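Local coordinates for putative membrane protein (Yersinia pestis CO92, PDB 5TF3) that is of unknown function but probably associates with the membrane, being an all-helical member of the DUF1198 family, at residues Lys20-Tyr23 and Ile24-Met27; Phe59-His62 and Thr63-Asn67; Asp70-Val73 and Glu74-Arg77. One frame throughout, in Å; residues are numbered along the deposited sequence.

Interaction 1: residues Lys20-Tyr23 and Ile24-Met27; sequences KPIY and IESM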
loop_
_atom_site.group_PDB
_atom_site.type_symbol
_atom_site.label_atom_id
_atom_site.label_comp_id
_atom_site.label_asym_id
_atom_site.label_seq_id
_atom_site.Cartn_x
_atom_site.Cartn_y
_atom_site.Cartn_z
ATOM N N LYS A 20 12.958 3.097 4.114
ATOM C CA LYS A 20 13.964 2.061 3.918
ATOM C C LYS A 20 13.374 0.862 3.169
ATOM O O LYS A 20 12.196 0.534 3.336
ATOM C CB LYS A 20 14.525 1.600 5.259
ATOM C CG LYS A 20 15.370 2.643 5.986
ATOM C CD LYS A 20 15.890 2.101 7.310
ATOM C CE LYS A 20 17.043 2.953 7.847
ATOM N NZ LYS A 20 17.633 2.340 9.072
ATOM N N PRO A 21 14.189 0.170 2.365
ATOM C CA PRO A 21 13.677 -0.978 1.595
ATOM C C PRO A 21 13.039 -2.059 2.447
ATOM O O PRO A 21 12.124 -2.735 1.969
ATOM C CB PRO A 21 14.930 -1.512 0.885
ATOM C CG PRO A 21 15.876 -0.389 0.871
ATOM C CD PRO A 21 15.605 0.459 2.067
ATOM N N ILE A 22 13.501 -2.253 3.690
ATOM C CA ILE A 22 12.943 -3.300 4.551
ATOM C C ILE A 22 11.425 -3.217 4.613
ATOM O O ILE A 22 10.737 -4.243 4.726
ATOM C CB ILE A 22 13.573 -3.236 5.963
ATOM C CG1 ILE A 22 13.096 -4.408 6.828
ATOM C CG2 ILE A 22 13.216 -1.949 6.658
ATOM C CD1 ILE A 22 13.618 -5.742 6.387
ATOM N N TYR A 23 10.863 -2.015 4.517
ATOM C CA TYR A 23 9.415 -1.929 4.579
ATOM C C TYR A 23 8.745 -2.531 3.351
ATOM O O TYR A 23 7.596 -2.959 3.441
ATOM C CB TYR A 23 8.991 -0.476 4.772
ATOM C CG TYR A 23 9.363 0.046 6.140
ATOM C CD1 TYR A 23 8.535 -0.172 7.225
ATOM C CD2 TYR A 23 10.557 0.733 6.349
ATOM C CE1 TYR A 23 8.872 0.288 8.489
ATOM C CE2 TYR A 23 10.910 1.202 7.614
ATOM C CZ TYR A 23 10.061 0.968 8.675
ATOM O OH TYR A 23 10.378 1.428 9.930
ATOM N N ILE A 24 9.438 -2.589 2.218
ATOM C CA ILE A 24 8.877 -3.219 1.026
ATOM C C ILE A 24 9.124 -4.722 1.041
ATOM O O ILE A 24 8.223 -5.509 0.744
ATOM C CB ILE A 24 9.470 -2.566 -0.237
ATOM C CG1 ILE A 24 9.391 -1.052 -0.139
ATOM C CG2 ILE A 24 8.748 -3.048 -1.474
ATOM C CD1 ILE A 24 8.036 -0.558 0.081
ATOM N N GLU A 25 10.347 -5.120 1.397
ATOM C CA GLU A 25 10.699 -6.533 1.490
ATOM C C GLU A 25 9.795 -7.271 2.470
ATOM O O GLU A 25 9.389 -8.408 2.211
ATOM C CB GLU A 25 12.178 -6.663 1.888
ATOM C CG GLU A 25 13.120 -6.032 0.847
ATOM C CD GLU A 25 14.559 -5.751 1.346
ATOM O OE1 GLU A 25 14.793 -5.697 2.578
ATOM O OE2 GLU A 25 15.455 -5.563 0.482
ATOM N N SER A 26 9.452 -6.641 3.596
ATOM C CA SER A 26 8.583 -7.312 4.563
ATOM C C SER A 26 7.211 -7.600 3.968
ATOM O O SER A 26 6.636 -8.674 4.193
ATOM C CB SER A 26 8.449 -6.469 5.829
ATOM O OG SER A 26 9.689 -6.447 6.511
HETATM N N MSE A 27 6.671 -6.661 3.203
HETATM C CA MSE A 27 5.393 -6.873 2.535
HETATM C C MSE A 27 5.466 -7.992 1.492
HETATM O O MSE A 27 4.540 -8.800 1.370
HETATM C CB MSE A 27 4.917 -5.570 1.886
HETATM C CG MSE A 27 3.636 -5.724 1.097
HETATM SE SE MSE A 27 3.252 -4.058 0.206
HETATM C CE MSE A 27 4.740 -4.122 -1.064
#
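Pro-21 O receives two backbone donors, and the contact is tightest around it. Glu-25 N approaches in the carbonyl plane at 3.0 Å from Pro-21 O, with an almost straight N-H, while Ile-24 N comes closer, 2.7 Å from the same oxygen, from above the plane and on a more bent path (139°). The CB of Ile-24 closes in on Pro-21 O at 3.5 Å. One residue on, Ser-26 N donates to Ile-22 O at 2.9 Å, an alpha-helical bond from four residues on.

The outer side is looser. Glu-25 crosses Ile-22 at about a right angle, Glu-25 OE1 lying 4.0 Å from Ile-22 CD1. With Glu-25 CG anti to the carbonyl carbon (chi1 -61°) and the chain extended beyond it, the carboxylate reaches back over the start of the turn, where Glu-25 OE2 forms a salt bridge with Arg-7. The exposed Ile-22 side chain makes this the solvent-facing side of the contact.

Behind this turn of helix 22-29, Pro-21 and Ile-24 pack on Ile-10 of helix 2-17, and Ile-24 and selenomethionine Met-27 meet Val-58 of helix 48-65.

Interaction 2: residues Phe59-His62 and Thr63-Asn67; sequences FIYH and TFIKN
The Phe-59 and Tyr-61 rings each offer a face to a side chain four or five residues farther along the chain. Thr-63 lies over one face of Phe-59: OG1 sits 3.7 Å above the plane, displaced toward the rim, and CG2 makes a CH-pi contact 4.2 Å from the centroid of the Phe-59 ring. Lys-66 lies over one face of Tyr-61, its CG 3.8 Å from the Tyr-61 ring centroid and 18° off the normal, while His-62 CD2 stands at the edge of the tyrosine, in its plane. In turn Tyr-61 CD2 is placed over the centre of the imidazole, which also stacks with Trp-76 and hydrogen-bonds Tyr-23 O through His-62 NE2.

Thr-63 OG1 occupies the position between backbone N and carbonyl carbon (chi1 61°), from which it turns back to donate to Phe-59 O at 2.8 Å, above the carbonyl plane. Thr-63 N donates to that same oxygen at 2.9 Å, nearly along the C=O axis, so one carbonyl is gripped twice by one residue. Beyond it the helix 48-65 widens into a pi-type turn. Ile-65 N bonds Ile-60 O at 3.1 Å, five residues back, and Lys-66 N makes a weak bond to Tyr-61 O. Ile-65 CG2 rests 4.1 Å from Tyr-61 CD1, the two side chains crossing at about a right angle.

Bends at chi2 and chi3 keep the Lys-66 chain along the tyrosine as far as the hydroxyl, with Lys-66 CE 3.5 Å from Tyr-61 OH. Both polar ends then converge on Glu-30 OE2, NZ by a salt bridge and OH by a hydrogen bond. The ammonium group would thus be expected to favour the charged form of that carboxylate, while the aliphatic part of the lysine serves as apolar cover for the ring.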
loop_
_atom_site.group_PDB
_atom_site.type_symbol
_atom_site.label_atom_id
_atom_site.label_comp_id
_atom_site.label_asym_id
_atom_site.label_seq_id
_atom_site.Cartn_x
_atom_site.Cartn_y
_atom_site.Cartn_z
ATOM N N PHE A 59 0.759 0.953 2.291
ATOM C CA PHE A 59 -0.071 1.507 3.360
ATOM C C PHE A 59 -0.981 0.439 3.970
ATOM O O PHE A 59 -1.007 0.253 5.189
ATOM C CB PHE A 59 -0.897 2.675 2.804
ATOM C CG PHE A 59 -1.911 3.234 3.765
ATOM C CD1 PHE A 59 -3.204 2.716 3.820
ATOM C CD2 PHE A 59 -1.585 4.301 4.592
ATOM C CE1 PHE A 59 -4.140 3.220 4.708
ATOM C CE2 PHE A 59 -2.516 4.829 5.475
ATOM C CZ PHE A 59 -3.806 4.281 5.536
ATOM N N ILE A 60 -1.740 -0.273 3.132
ATOM C CA ILE A 60 -2.670 -1.281 3.648
ATOM C C ILE A 60 -1.928 -2.350 4.437
ATOM O O ILE A 60 -2.363 -2.757 5.521
ATOM C CB ILE A 60 -3.482 -1.900 2.499
ATOM C CG1 ILE A 60 -4.510 -0.888 1.963
ATOM C CG2 ILE A 60 -4.130 -3.228 2.965
ATOM C CD1 ILE A 60 -5.218 -1.322 0.683
ATOM N N TYR A 61 -0.781 -2.804 3.924
ATOM C CA TYR A 61 -0.024 -3.843 4.619
ATOM C C TYR A 61 0.405 -3.378 6.001
ATOM O O TYR A 61 0.196 -4.077 6.998
ATOM C CB TYR A 61 1.198 -4.273 3.795
ATOM C CG TYR A 61 2.082 -5.260 4.550
ATOM C CD1 TYR A 61 1.724 -6.611 4.655
ATOM C CD2 TYR A 61 3.248 -4.839 5.188
ATOM C CE1 TYR A 61 2.514 -7.513 5.366
ATOM C CE2 TYR A 61 4.048 -5.740 5.901
ATOM C CZ TYR A 61 3.675 -7.067 5.984
ATOM O OH TYR A 61 4.463 -7.948 6.689
ATOM N N HIS A 62 1.013 -2.199 6.089
ATOM C CA HIS A 62 1.535 -1.765 7.380
ATOM C C HIS A 62 0.444 -1.285 8.333
ATOM O O HIS A 62 0.683 -1.249 9.543
ATOM C CB HIS A 62 2.614 -0.692 7.175
ATOM C CG HIS A 62 3.872 -1.262 6.607
ATOM N ND1 HIS A 62 4.725 -2.051 7.350
ATOM C CD2 HIS A 62 4.365 -1.258 5.347
ATOM C CE1 HIS A 62 5.722 -2.458 6.585
ATOM N NE2 HIS A 62 5.524 -1.998 5.362
ATOM N N THR A 63 -0.760 -0.969 7.839
ATOM C CA THR A 63 -1.817 -0.560 8.756
ATOM C C THR A 63 -2.808 -1.701 8.986
ATOM O O THR A 63 -2.693 -2.409 9.989
ATOM C CB THR A 63 -2.524 0.702 8.251
ATOM O OG1 THR A 63 -3.125 0.465 6.971
ATOM C CG2 THR A 63 -1.513 1.894 8.152
ATOM N N PHE A 64 -3.778 -1.900 8.083
ATOM C CA PHE A 64 -4.798 -2.928 8.310
ATOM C C PHE A 64 -4.188 -4.295 8.617
ATOM O O PHE A 64 -4.635 -4.998 9.530
ATOM C CB PHE A 64 -5.723 -3.056 7.100
ATOM C CG PHE A 64 -6.769 -4.143 7.257
ATOM C CD1 PHE A 64 -7.876 -3.943 8.075
ATOM C CD2 PHE A 64 -6.639 -5.359 6.595
ATOM C CE1 PHE A 64 -8.843 -4.934 8.221
ATOM C CE2 PHE A 64 -7.602 -6.366 6.731
ATOM C CZ PHE A 64 -8.698 -6.157 7.548
ATOM N N ILE A 65 -3.181 -4.704 7.852
ATOM C CA ILE A 65 -2.725 -6.082 7.996
ATOM C C ILE A 65 -1.874 -6.257 9.256
ATOM O O ILE A 65 -2.084 -7.201 10.019
ATOM C CB ILE A 65 -1.996 -6.539 6.717
ATOM C CG1 ILE A 65 -2.986 -6.521 5.543
ATOM C CG2 ILE A 65 -1.388 -7.937 6.910
ATOM C CD1 ILE A 65 -2.482 -7.117 4.223
ATOM N N LYS A 66 -0.946 -5.337 9.527
ATOM C CA LYS A 66 0.022 -5.501 10.617
ATOM C C LYS A 66 -0.289 -4.693 11.878
ATOM O O LYS A 66 0.036 -5.153 12.977
ATOM C CB LYS A 66 1.435 -5.113 10.149
ATOM C CG LYS A 66 1.894 -5.853 8.906
ATOM C CD LYS A 66 1.827 -7.349 9.093
ATOM C CE LYS A 66 3.008 -7.851 9.905
ATOM N NZ LYS A 66 2.921 -9.331 10.065
ATOM N N ASN A 67 -0.885 -3.497 11.765
ATOM C CA ASN A 67 -1.051 -2.642 12.940
ATOM C C ASN A 67 -1.998 -1.484 12.647
ATOM O O ASN A 67 -1.558 -0.410 12.211
ATOM C CB ASN A 67 0.317 -2.116 13.395
ATOM C CG ASN A 67 0.232 -1.221 14.620
ATOM O OD1 ASN A 67 -0.831 -1.053 15.215
ATOM N ND2 ASN A 67 1.367 -0.641 15.001
#

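Interaction 3: residues Asp70-Val73 and Glu74-Arg77; sequences DENV and ELWR
In the opening two turns of helix 70-82, Asn-72 and Trp-76 stand four residues apart, side by side and pointing the same way. The amide and the indole are turned 74° against each other, and Asn-72 CG lies at the ring's edge, in its plane, 3.8 Å from Trp-76 CD1. Asn-72 OD1 lies 3.5 Å from Trp-76 NE1, and a water joins them, donating to Asn-72 OD1 at 2.6 Å and accepting from Trp-76 NE1 at 2.9 Å. This water too lies in the indole plane, close to the line of the N-H. With CG anti to the backbone N (chi1 -169°), the asparagine reaches along the helix to the ring, and its other amide arm, ND2, turns to Asn-67 O, tying the helix start to the preceding turn.

The backbone beneath is regular alpha-helix. Glu-74 N, Leu-75 N, Trp-76 N and Arg-77 N donate in succession to the carbonyls of Asp-70, Glu-71, Asn-72 and Val-73; the last bond, Arg-77 N to Val-73 O, is the shortest at 2.8 Å. Just ahead of this ladder Ser-69 OG takes the N-H of Asn-72 at the helix's N-terminal end. The Asn-72 carbonyl has further close neighbours, with Leu-75 CB 3.2 Å and Trp-76 CD1 3.3 Å from Asn-72 O.

Leu-75 CD2 lies over one face of the indole, toward its rim. On the buried side Val-73 packs against Tyr-118 and Phe-122 of helix 108-122, and Arg-77, extended from CG to NE, packs on the same two residues and places NE on Asn-123 OD1 and NH2 on His-131 O.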
loop_
_atom_site.group_PDB
_atom_site.type_symbol
_atom_site.label_atom_id
_atom_site.label_comp_id
_atom_site.label_asym_id
_atom_site.label_seq_id
_atom_site.Cartn_x
_atom_site.Cartn_y
_atom_site.Cartn_z
ATOM N N ASP A 70 -4.521 3.949 15.605
ATOM C CA ASP A 70 -4.604 5.327 15.118
ATOM C C ASP A 70 -3.222 5.940 14.959
ATOM O O ASP A 70 -2.953 6.656 13.983
ATOM C CB ASP A 70 -5.428 6.199 16.078
ATOM C CG ASP A 70 -6.933 6.041 15.899
ATOM O OD1 ASP A 70 -7.364 5.344 14.953
ATOM O OD2 ASP A 70 -7.693 6.641 16.703
ATOM N N GLU A 71 -2.347 5.696 15.931
ATOM C CA GLU A 71 -0.992 6.226 15.869
ATOM C C GLU A 71 -0.259 5.714 14.633
ATOM O O GLU A 71 0.374 6.493 13.902
ATOM C CB GLU A 71 -0.238 5.861 17.148
ATOM C CG GLU A 71 1.271 6.058 17.057
ATOM C CD GLU A 71 1.923 6.228 18.417
ATOM O OE1 GLU A 71 1.183 6.424 19.411
ATOM O OE2 GLU A 71 3.175 6.176 18.490
ATOM N N ASN A 72 -0.342 4.406 14.366
ATOM C CA ASN A 72 0.381 3.873 13.219
ATOM C C ASN A 72 -0.271 4.306 11.911
ATOM O O ASN A 72 0.423 4.599 10.930
ATOM C CB ASN A 72 0.469 2.344 13.312
ATOM C CG ASN A 72 1.431 1.752 12.287
ATOM O OD1 ASN A 72 2.619 2.087 12.261
ATOM N ND2 ASN A 72 0.919 0.879 11.438
ATOM N N VAL A 73 -1.607 4.389 11.884
ATOM C CA VAL A 73 -2.278 4.811 10.660
ATOM C C VAL A 73 -1.902 6.249 10.328
ATOM O O VAL A 73 -1.663 6.595 9.160
ATOM C CB VAL A 73 -3.809 4.624 10.791
ATOM C CG1 VAL A 73 -4.534 5.311 9.647
ATOM C CG2 VAL A 73 -4.169 3.126 10.784
ATOM N N GLU A 74 -1.829 7.106 11.349
ATOM C CA GLU A 74 -1.429 8.493 11.126
ATOM C C GLU A 74 -0.013 8.569 10.563
ATOM O O GLU A 74 0.269 9.357 9.647
ATOM C CB GLU A 74 -1.540 9.281 12.433
ATOM C CG GLU A 74 -1.078 10.722 12.316
ATOM C CD GLU A 74 -1.419 11.550 13.540
ATOM O OE1 GLU A 74 -2.410 11.224 14.233
ATOM O OE2 GLU A 74 -0.690 12.528 13.812
ATOM N N LEU A 75 0.885 7.742 11.098
ATOM C CA LEU A 75 2.249 7.644 10.589
ATOM C C LEU A 75 2.272 7.360 9.089
ATOM O O LEU A 75 2.939 8.064 8.323
ATOM C CB LEU A 75 2.970 6.537 11.364
ATOM C CG LEU A 75 4.458 6.316 11.207
ATOM C CD1 LEU A 75 4.971 5.613 12.465
ATOM C CD2 LEU A 75 4.761 5.504 9.950
ATOM N N TRP A 76 1.575 6.298 8.655
ATOM C CA TRP A 76 1.615 5.902 7.248
ATOM C C TRP A 76 0.834 6.857 6.357
ATOM O O TRP A 76 1.223 7.085 5.203
ATOM C CB TRP A 76 1.121 4.453 7.097
ATOM C CG TRP A 76 2.208 3.535 7.567
ATOM C CD1 TRP A 76 2.345 2.967 8.810
ATOM C CD2 TRP A 76 3.363 3.147 6.816
ATOM N NE1 TRP A 76 3.507 2.208 8.857
ATOM C CE2 TRP A 76 4.151 2.321 7.647
ATOM C CE3 TRP A 76 3.801 3.420 5.514
ATOM C CZ2 TRP A 76 5.345 1.757 7.217
ATOM C CZ3 TRP A 76 5.005 2.853 5.087
ATOM C CH2 TRP A 76 5.751 2.035 5.936
ATOM N N ARG A 77 -0.238 7.455 6.875
ATOM C CA ARG A 77 -0.962 8.458 6.101
ATOM C C ARG A 77 -0.065 9.660 5.790
ATOM O O ARG A 77 -0.092 10.208 4.677
ATOM C CB ARG A 77 -2.218 8.901 6.876
ATOM C CG ARG A 77 -2.997 10.016 6.194
ATOM C CD ARG A 77 -4.269 10.445 6.985
ATOM N NE ARG A 77 -5.019 11.460 6.242
ATOM C CZ ARG A 77 -4.841 12.770 6.370
ATOM N NH1 ARG A 77 -3.962 13.246 7.248
ATOM N NH2 ARG A 77 -5.557 13.604 5.632
HETATM O O HOH W 1 4.769 1.032 11.154
#

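How the interactions relate
All three are local contacts along or at the ends of helices 22-29, 48-65 and 70-82, and all are partly buried. Interaction 2, nearest the centre of the chain, is the most interior, with four buried residues; interaction 3 has four exposed ones. Interaction 2 meets both others: Met-27 packs on Tyr-61 toward interaction 1, and Phe-59 on Trp-76 toward interaction 3, alongside the polar and stacking links of His-62. Interactions 1 and 3, centres about 17 Å apart, touch through the Tyr-23 and Trp-76 rings. Chemistry follows position: aromatic faces and a pi-type turn at a helix C-terminal end in interaction 2, a doubly used carbonyl and an outer carboxylate in interaction 1, regular backbone bonding and a water bridge in interaction 3.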